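Local atomic coordinates of Rod shape determining protein RodA (Thermus thermophilus, PDB entry 6BAR), a protein that probably polymerises lipid-linked disaccharide-peptide units into peptidoglycan strands during cell wall elongation, as a membrane-embedded glycosyltransferase of the SEDS family. Residues L107-L118 with G155-V166. Residues are numbered along the deposited sequence; the frame is centred on the assembly and turned at random.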
loop_
_atom_site.group_PDB
_atom_site.type_symbol
_atom_site.label_atom_id
_atom_site.label_comp_id
_atom_site.label_asym_id
_atom_site.label_seq_id
_atom_site.Cartn_x
_atom_site.Cartn_y
_atom_site.Cartn_z
ATOM N N LEU A 107 -0.101 -1.316 -10.544
ATOM C CA LEU A 107 0.415 -1.980 -9.351
ATOM C C LEU A 107 -0.553 -1.866 -8.177
ATOM O O LEU A 107 -0.713 -2.816 -7.403
ATOM C CB LEU A 107 1.777 -1.394 -8.979
ATOM C CG LEU A 107 2.358 -1.835 -7.634
ATOM C CD1 LEU A 107 2.722 -3.305 -7.657
ATOM C CD2 LEU A 107 3.554 -0.974 -7.260
ATOM N N GLU A 108 -1.202 -0.712 -8.016
ATOM C CA GLU A 108 -2.087 -0.523 -6.868
ATOM C C GLU A 108 -3.317 -1.422 -6.971
ATOM O O GLU A 108 -3.709 -2.090 -5.997
ATOM C CB GLU A 108 -2.494 0.949 -6.767
ATOM C CG GLU A 108 -1.319 1.927 -6.760
ATOM C CD GLU A 108 -0.503 1.871 -5.478
ATOM O OE1 GLU A 108 -1.003 1.349 -4.457
ATOM O OE2 GLU A 108 0.649 2.351 -5.493
ATOM N N LEU A 109 -3.942 -1.439 -8.151
ATOM C CA LEU A 109 -5.053 -2.345 -8.404
ATOM C C LEU A 109 -4.639 -3.796 -8.199
ATOM O O LEU A 109 -5.417 -4.599 -7.672
ATOM C CB LEU A 109 -5.580 -2.133 -9.824
ATOM C CG LEU A 109 -6.857 -2.888 -10.187
ATOM C CD1 LEU A 109 -7.947 -2.544 -9.194
ATOM C CD2 LEU A 109 -7.285 -2.547 -11.604
ATOM N N ALA A 110 -3.414 -4.150 -8.597
ATOM C CA ALA A 110 -2.927 -5.506 -8.357
ATOM C C ALA A 110 -2.855 -5.808 -6.867
ATOM O O ALA A 110 -3.314 -6.862 -6.416
ATOM C CB ALA A 110 -1.560 -5.703 -9.007
ATOM N N LYS A 111 -2.273 -4.896 -6.085
ATOM C CA LYS A 111 -2.147 -5.133 -4.649
ATOM C C LYS A 111 -3.513 -5.375 -4.015
ATOM O O LYS A 111 -3.723 -6.383 -3.324
ATOM C CB LYS A 111 -1.435 -3.960 -3.966
ATOM C CG LYS A 111 -0.002 -3.724 -4.445
ATOM C CD LYS A 111 0.832 -2.943 -3.433
ATOM C CE LYS A 111 0.313 -1.539 -3.223
ATOM N NZ LYS A 111 0.489 -0.694 -4.430
ATOM N N LEU A 112 -4.470 -4.475 -4.269
ATOM C CA LEU A 112 -5.787 -4.631 -3.647
ATOM C C LEU A 112 -6.505 -5.882 -4.154
ATOM O O LEU A 112 -7.076 -6.643 -3.360
ATOM C CB LEU A 112 -6.636 -3.374 -3.868
ATOM C CG LEU A 112 -6.019 -2.096 -3.275
ATOM C CD1 LEU A 112 -6.897 -0.857 -3.470
ATOM C CD2 LEU A 112 -5.668 -2.284 -1.798
ATOM N N GLY A 113 -6.474 -6.123 -5.468
ATOM C CA GLY A 113 -7.123 -7.302 -6.015
ATOM C C GLY A 113 -6.547 -8.600 -5.488
ATOM O O GLY A 113 -7.292 -9.527 -5.170
ATOM N N LEU A 114 -5.221 -8.687 -5.379
ATOM C CA LEU A 114 -4.612 -9.907 -4.860
ATOM C C LEU A 114 -4.918 -10.089 -3.381
ATOM O O LEU A 114 -5.177 -11.213 -2.940
ATOM C CB LEU A 114 -3.100 -9.908 -5.087
ATOM C CG LEU A 114 -2.408 -11.213 -4.660
ATOM C CD1 LEU A 114 -3.035 -12.408 -5.360
ATOM C CD2 LEU A 114 -0.917 -11.163 -4.938
ATOM N N LEU A 115 -4.899 -9.003 -2.599
ATOM C CA LEU A 115 -5.262 -9.121 -1.188
ATOM C C LEU A 115 -6.680 -9.657 -1.035
ATOM O O LEU A 115 -6.917 -10.607 -0.279
ATOM C CB LEU A 115 -5.103 -7.772 -0.483
ATOM C CG LEU A 115 -3.668 -7.356 -0.133
ATOM C CD1 LEU A 115 -3.633 -5.984 0.521
ATOM C CD2 LEU A 115 -3.014 -8.391 0.769
ATOM N N LEU A 116 -7.633 -9.092 -1.786
ATOM C CA LEU A 116 -9.017 -9.563 -1.716
ATOM C C LEU A 116 -9.144 -11.008 -2.185
ATOM O O LEU A 116 -9.795 -11.830 -1.526
ATOM C CB LEU A 116 -9.927 -8.656 -2.542
ATOM C CG LEU A 116 -10.238 -7.314 -1.882
ATOM C CD1 LEU A 116 -11.063 -6.412 -2.792
ATOM C CD2 LEU A 116 -10.954 -7.555 -0.567
ATOM N N ALA A 117 -8.538 -11.338 -3.329
ATOM C CA ALA A 117 -8.664 -12.681 -3.886
ATOM C C ALA A 117 -8.082 -13.728 -2.945
ATOM O O ALA A 117 -8.692 -14.777 -2.716
ATOM C CB ALA A 117 -7.988 -12.747 -5.256
ATOM N N LEU A 118 -6.901 -13.459 -2.383
ATOM C CA LEU A 118 -6.283 -14.427 -1.487
ATOM C C LEU A 118 -7.050 -14.535 -0.176
ATOM O O LEU A 118 -7.227 -15.640 0.353
ATOM C CB LEU A 118 -4.822 -14.052 -1.240
ATOM C CG LEU A 118 -3.893 -15.220 -0.889
ATOM C CD1 LEU A 118 -3.948 -16.302 -1.965
ATOM C CD2 LEU A 118 -2.467 -14.743 -0.685
ATOM N N GLY A 155 7.321 -2.827 -6.242
ATOM C CA GLY A 155 5.967 -3.335 -6.137
ATOM C C GLY A 155 5.913 -4.844 -6.041
ATOM O O GLY A 155 5.053 -5.391 -5.349
ATOM N N ALA A 156 6.829 -5.538 -6.721
ATOM C CA ALA A 156 6.900 -6.987 -6.572
ATOM C C ALA A 156 7.218 -7.373 -5.134
ATOM O O ALA A 156 6.616 -8.303 -4.588
ATOM C CB ALA A 156 7.934 -7.571 -7.532
ATOM N N LEU A 157 8.153 -6.659 -4.500
ATOM C CA LEU A 157 8.473 -6.929 -3.101
ATOM C C LEU A 157 7.277 -6.668 -2.199
ATOM O O LEU A 157 6.981 -7.471 -1.306
ATOM C CB LEU A 157 9.662 -6.081 -2.651
ATOM C CG LEU A 157 11.024 -6.519 -3.171
ATOM C CD1 LEU A 157 12.098 -5.618 -2.599
ATOM C CD2 LEU A 157 11.286 -7.968 -2.814
ATOM N N VAL A 158 6.588 -5.541 -2.404
ATOM C CA VAL A 158 5.409 -5.230 -1.594
ATOM C C VAL A 158 4.369 -6.331 -1.729
ATOM O O VAL A 158 3.842 -6.840 -0.732
ATOM C CB VAL A 158 4.823 -3.866 -1.990
ATOM C CG1 VAL A 158 3.580 -3.581 -1.173
ATOM C CG2 VAL A 158 5.844 -2.778 -1.782
ATOM N N VAL A 159 4.064 -6.715 -2.968
ATOM C CA VAL A 159 3.058 -7.743 -3.217
ATOM C C VAL A 159 3.451 -9.053 -2.547
ATOM O O VAL A 159 2.658 -9.655 -1.809
ATOM C CB VAL A 159 2.850 -7.925 -4.730
ATOM C CG1 VAL A 159 2.083 -9.205 -5.009
ATOM C CG2 VAL A 159 2.122 -6.719 -5.309
ATOM N N LEU A 160 4.678 -9.515 -2.799
ATOM C CA LEU A 160 5.118 -10.793 -2.254
ATOM C C LEU A 160 5.097 -10.778 -0.733
ATOM O O LEU A 160 4.664 -11.750 -0.102
ATOM C CB LEU A 160 6.518 -11.129 -2.769
ATOM C CG LEU A 160 7.028 -12.552 -2.524
ATOM C CD1 LEU A 160 5.984 -13.589 -2.929
ATOM C CD2 LEU A 160 8.325 -12.783 -3.281
ATOM N N PHE A 161 5.545 -9.681 -0.121
ATOM C CA PHE A 161 5.562 -9.621 1.329
ATOM C C PHE A 161 4.153 -9.581 1.900
ATOM O O PHE A 161 3.891 -10.177 2.952
ATOM C CB PHE A 161 6.357 -8.411 1.796
ATOM C CG PHE A 161 6.344 -8.246 3.268
ATOM C CD1 PHE A 161 7.221 -8.963 4.056
ATOM C CD2 PHE A 161 5.427 -7.402 3.874
ATOM C CE1 PHE A 161 7.204 -8.825 5.421
ATOM C CE2 PHE A 161 5.401 -7.259 5.236
ATOM C CZ PHE A 161 6.290 -7.971 6.016
ATOM N N GLY A 162 3.237 -8.880 1.236
ATOM C CA GLY A 162 1.843 -8.968 1.628
ATOM C C GLY A 162 1.339 -10.398 1.624
ATOM O O GLY A 162 0.746 -10.857 2.606
ATOM N N VAL A 163 1.569 -11.116 0.519
ATOM C CA VAL A 163 1.161 -12.517 0.444
ATOM C C VAL A 163 1.787 -13.309 1.581
ATOM O O VAL A 163 1.147 -14.185 2.176
ATOM C CB VAL A 163 1.525 -13.124 -0.924
ATOM C CG1 VAL A 163 1.325 -14.635 -0.892
ATOM C CG2 VAL A 163 0.677 -12.512 -2.017
ATOM N N PHE A 164 3.049 -13.018 1.897
ATOM C CA PHE A 164 3.683 -13.671 3.034
ATOM C C PHE A 164 2.888 -13.426 4.306
ATOM O O PHE A 164 2.664 -14.344 5.098
ATOM C CB PHE A 164 5.119 -13.184 3.217
ATOM C CG PHE A 164 5.626 -13.353 4.625
ATOM C CD1 PHE A 164 6.019 -14.598 5.091
ATOM C CD2 PHE A 164 5.687 -12.271 5.490
ATOM C CE1 PHE A 164 6.467 -14.759 6.391
ATOM C CE2 PHE A 164 6.134 -12.426 6.789
ATOM C CZ PHE A 164 6.525 -13.671 7.239
ATOM N N VAL A 165 2.471 -12.183 4.532
ATOM C CA VAL A 165 1.776 -11.864 5.779
ATOM C C VAL A 165 0.440 -12.600 5.841
ATOM O O VAL A 165 0.075 -13.181 6.871
ATOM C CB VAL A 165 1.607 -10.341 5.926
ATOM C CG1 VAL A 165 0.790 -10.002 7.153
ATOM C CG2 VAL A 165 2.971 -9.670 6.005
ATOM N N VAL A 166 -0.298 -12.598 4.727
ATOM C CA VAL A 166 -1.582 -13.303 4.663
ATOM C C VAL A 166 -1.393 -14.782 4.972
ATOM O O VAL A 166 -2.098 -15.363 5.810
ATOM C CB VAL A 166 -2.236 -13.105 3.283
ATOM C CG1 VAL A 166 -3.424 -14.053 3.096
ATOM C CG2 VAL A 166 -2.651 -11.661 3.097
#
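Lys111, whose methylenes lie against Val158 and Val159, brings its NZ in from above the Glu108 carboxylate, 69° out of that plane and 2.5 Å from Glu108 OE1, in a salt bridge within one helix. No aromatic ring joins the interface; Phe164 has the carbonyl O of Phe161 at its ring edge and leaves its backbone away from helix 106-121. Lysine suits its place because it is oily along its length and charged at its end: Lys111 CD touches Val158 CG1 at 3.6 Å, while bends at chi3 and chi4 turn the ammonium back toward Glu108. Shortened to an alanine, this position is likely to leave Glu108 without this ammonium partner and open a gap beside Val158 CG1 and Val159 CG2. About one turn further along, Leu114, with CG anti to the backbone N (chi1 -176°), sets CD2 over the groove between Val159 CG1 and Val163 CG2, 3.6 Å from each, crossing both valines at about a right angle. Leu118 CD2 likewise reaches Val163 CG1 at 3.8 Å. Gly155 suits the other end, where a CB would clash with Leu107 CD2, 3.6 Å from Gly155 CA. Helix 131-148 bridges the pair, its Leu147 touching both Leu107 and Val159. With segment axes nearly parallel (11°) and no hydrogen bond between them, the contact is apolar: leucine and lysine carbons against valines and Gly155.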